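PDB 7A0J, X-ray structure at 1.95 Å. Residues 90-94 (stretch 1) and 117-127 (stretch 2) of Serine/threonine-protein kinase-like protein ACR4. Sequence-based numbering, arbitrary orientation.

Stretch 1 90-94: EYLEV
Stretch 2 (117-127) IISSSLVDCWG

Two chain segments need not share a backbone ladder to be held together, and residues 90-94 and 117-127 of ACR4 illustrate how side chains and a bridging water can span the gap. The nearest CA pairs set the register: L92 CA lies 6.8 Å from I118 CA, and Y91 CA lies 9.1 Å from V123 CA. The nearest partner thus goes from V123 back to I118 as the first segment advances from Y91 to L92. No backbone-to-backbone hydrogen bond joins the segments; about 301 Å² is buried in total.

E90 (phi/psi -115/150, chi1 m, chi2 t) stays out of reach. Y91 is extended (-131/146), and although its CA-to-CB bond points sideways, the m rotamer with chi2 of 83° carries the phenol to the second segment. There Y91 OH donates a hydrogen bond to D124 OD2 (D124 -101/129, m), 2.7 Å away: a buried phenol meets a carboxylate near its ring plane. W126 (-128/140, m, chi2 -93°) sends its ring edge toward the face of Y91 in an offset edge-to-face pair, planes at 62°; Y91 CZ lies 3.9 Å from W126 CH2.

At L92 (-93/-37; m, t) the chain turns a corner, and its CA-to-CB bond points toward residues 117-120, before the chain turns at S121 (-108/4). L92 CD2 comes 3.2 Å from I117 O, and L92 CD1 lies 3.4 Å from S119 O, so the isobutyl group packs largely against the backbone of I117 to S119. I118 (-107/-20) has its CA-to-CB bond pointing away; S119 (-120/168) and S120 (-168/160) follow, extended.

E93 is extended (-144/157; m, t, chi3 27°). E93 OE2 and I118 O, 4.3 Å apart, are two acceptors that need a donor between them, which a water supplies, 2.6 Å from E93 OE2 and 2.6 Å from I118 O. V94 (-134/140, m) continues the strand without contact.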

# COMPACT_ATOMS: atom_id res chain seq x y z
N GLU A 90 1.98 -9.61 17.46
CA GLU A 90 2.30 -8.23 17.02
C GLU A 90 2.83 -8.27 15.58
O GLU A 90 3.44 -9.28 15.20
CB GLU A 90 3.34 -7.59 17.95
CG GLU A 90 2.89 -7.53 19.39
CD GLU A 90 3.84 -6.77 20.30
OE1 GLU A 90 4.23 -7.34 21.34
OE2 GLU A 90 4.20 -5.63 19.96
N TYR A 91 2.60 -7.19 14.83
CA TYR A 91 2.96 -7.04 13.39
C TYR A 91 3.70 -5.72 13.18
O TYR A 91 3.39 -4.73 13.89
CB TYR A 91 1.71 -7.18 12.53
CG TYR A 91 1.11 -8.56 12.54
CD1 TYR A 91 0.27 -8.97 13.56
CD2 TYR A 91 1.41 -9.48 11.54
CE1 TYR A 91 -0.26 -10.25 13.59
CE2 TYR A 91 0.89 -10.76 11.56
CZ TYR A 91 0.04 -11.15 12.59
OH TYR A 91 -0.48 -12.41 12.61
N LEU A 92 4.65 -5.70 12.25
CA LEU A 92 5.48 -4.52 11.90
C LEU A 92 4.82 -3.75 10.74
O LEU A 92 4.91 -2.51 10.74
CB LEU A 92 6.89 -4.99 11.51
CG LEU A 92 7.65 -5.74 12.59
CD1 LEU A 92 8.97 -6.28 12.05
CD2 LEU A 92 7.90 -4.85 13.80
N GLU A 93 4.21 -4.47 9.80
CA GLU A 93 3.60 -3.91 8.56
C GLU A 93 2.34 -4.69 8.19
O GLU A 93 2.23 -5.86 8.60
CB GLU A 93 4.58 -3.96 7.39
CG GLU A 93 5.88 -3.21 7.63
CD GLU A 93 6.81 -3.19 6.44
OE1 GLU A 93 6.32 -3.27 5.29
OE2 GLU A 93 8.04 -3.08 6.65
N VAL A 94 1.45 -4.05 7.44
CA VAL A 94 0.27 -4.68 6.77
C VAL A 94 0.22 -4.16 5.33
O VAL A 94 0.50 -2.97 5.13
CB VAL A 94 -1.04 -4.41 7.53
CG1 VAL A 94 -1.07 -5.12 8.88
CG2 VAL A 94 -1.31 -2.92 7.72
N ILE A 117 13.66 -3.69 15.59
CA ILE A 117 12.84 -4.75 14.93
C ILE A 117 12.07 -4.13 13.76
O ILE A 117 10.90 -3.74 13.97
CB ILE A 117 11.90 -5.43 15.95
N ILE A 118 12.70 -4.04 12.59
CA ILE A 118 12.13 -3.48 11.33
C ILE A 118 11.83 -4.62 10.35
O ILE A 118 11.00 -4.40 9.44
CB ILE A 118 13.08 -2.42 10.73
CG1 ILE A 118 13.27 -1.23 11.67
CG2 ILE A 118 12.62 -1.98 9.35
CD1 ILE A 118 14.50 -0.40 11.38
N SER A 119 12.46 -5.78 10.51
CA SER A 119 12.37 -6.93 9.57
C SER A 119 11.80 -8.17 10.27
O SER A 119 11.70 -8.17 11.51
CB SER A 119 13.72 -7.22 8.96
OG SER A 119 14.62 -7.74 9.93
N SER A 120 11.44 -9.19 9.48
CA SER A 120 10.95 -10.52 9.93
C SER A 120 10.94 -11.50 8.75
O SER A 120 10.92 -11.03 7.59
CB SER A 120 9.59 -10.42 10.57
OG SER A 120 9.08 -11.70 10.88
N SER A 121 10.93 -12.80 9.06
CA SER A 121 10.85 -13.92 8.09
C SER A 121 9.47 -14.59 8.17
O SER A 121 9.26 -15.59 7.45
CB SER A 121 11.97 -14.91 8.35
OG SER A 121 11.49 -16.05 9.04
N LEU A 122 8.57 -14.04 8.99
CA LEU A 122 7.21 -14.59 9.27
C LEU A 122 6.15 -13.64 8.68
O LEU A 122 6.08 -12.48 9.14
CB LEU A 122 7.04 -14.73 10.78
CG LEU A 122 8.16 -15.48 11.51
CD1 LEU A 122 7.99 -15.36 13.02
CD2 LEU A 122 8.21 -16.94 11.09
N VAL A 123 5.37 -14.12 7.72
CA VAL A 123 4.31 -13.34 7.02
C VAL A 123 2.99 -14.13 7.07
O VAL A 123 2.95 -15.24 6.49
CB VAL A 123 4.71 -13.01 5.57
CG1 VAL A 123 3.58 -12.33 4.81
CG2 VAL A 123 5.98 -12.16 5.52
N ASP A 124 1.98 -13.57 7.73
CA ASP A 124 0.60 -14.11 7.80
C ASP A 124 -0.28 -13.35 6.81
O ASP A 124 -0.26 -12.10 6.85
CB ASP A 124 0.03 -14.00 9.22
CG ASP A 124 0.86 -14.71 10.27
OD1 ASP A 124 1.24 -15.87 10.02
OD2 ASP A 124 1.12 -14.10 11.32
N CYS A 125 -1.02 -14.06 5.96
CA CYS A 125 -1.97 -13.49 4.98
C CYS A 125 -3.37 -14.06 5.21
O CYS A 125 -3.46 -15.24 5.61
CB CYS A 125 -1.48 -13.73 3.55
SG CYS A 125 0.17 -13.05 3.24
N TRP A 126 -4.40 -13.24 4.99
CA TRP A 126 -5.84 -13.60 5.12
C TRP A 126 -6.58 -13.20 3.84
O TRP A 126 -6.28 -12.12 3.30
CB TRP A 126 -6.47 -12.89 6.33
CG TRP A 126 -5.78 -13.15 7.64
CD1 TRP A 126 -6.09 -14.12 8.55
CD2 TRP A 126 -4.68 -12.41 8.20
NE1 TRP A 126 -5.26 -14.03 9.63
CE2 TRP A 126 -4.38 -13.00 9.44
CE3 TRP A 126 -3.92 -11.31 7.77
CZ2 TRP A 126 -3.36 -12.53 10.26
CZ3 TRP A 126 -2.91 -10.85 8.58
CH2 TRP A 126 -2.63 -11.45 9.81
N GLY A 127 -7.52 -14.04 3.38
CA GLY A 127 -8.49 -13.69 2.33
C GLY A 127 -8.71 -14.82 1.33
O GLY A 127 -8.42 -15.98 1.68
O HOH W 1 9.01 -2.77 9.08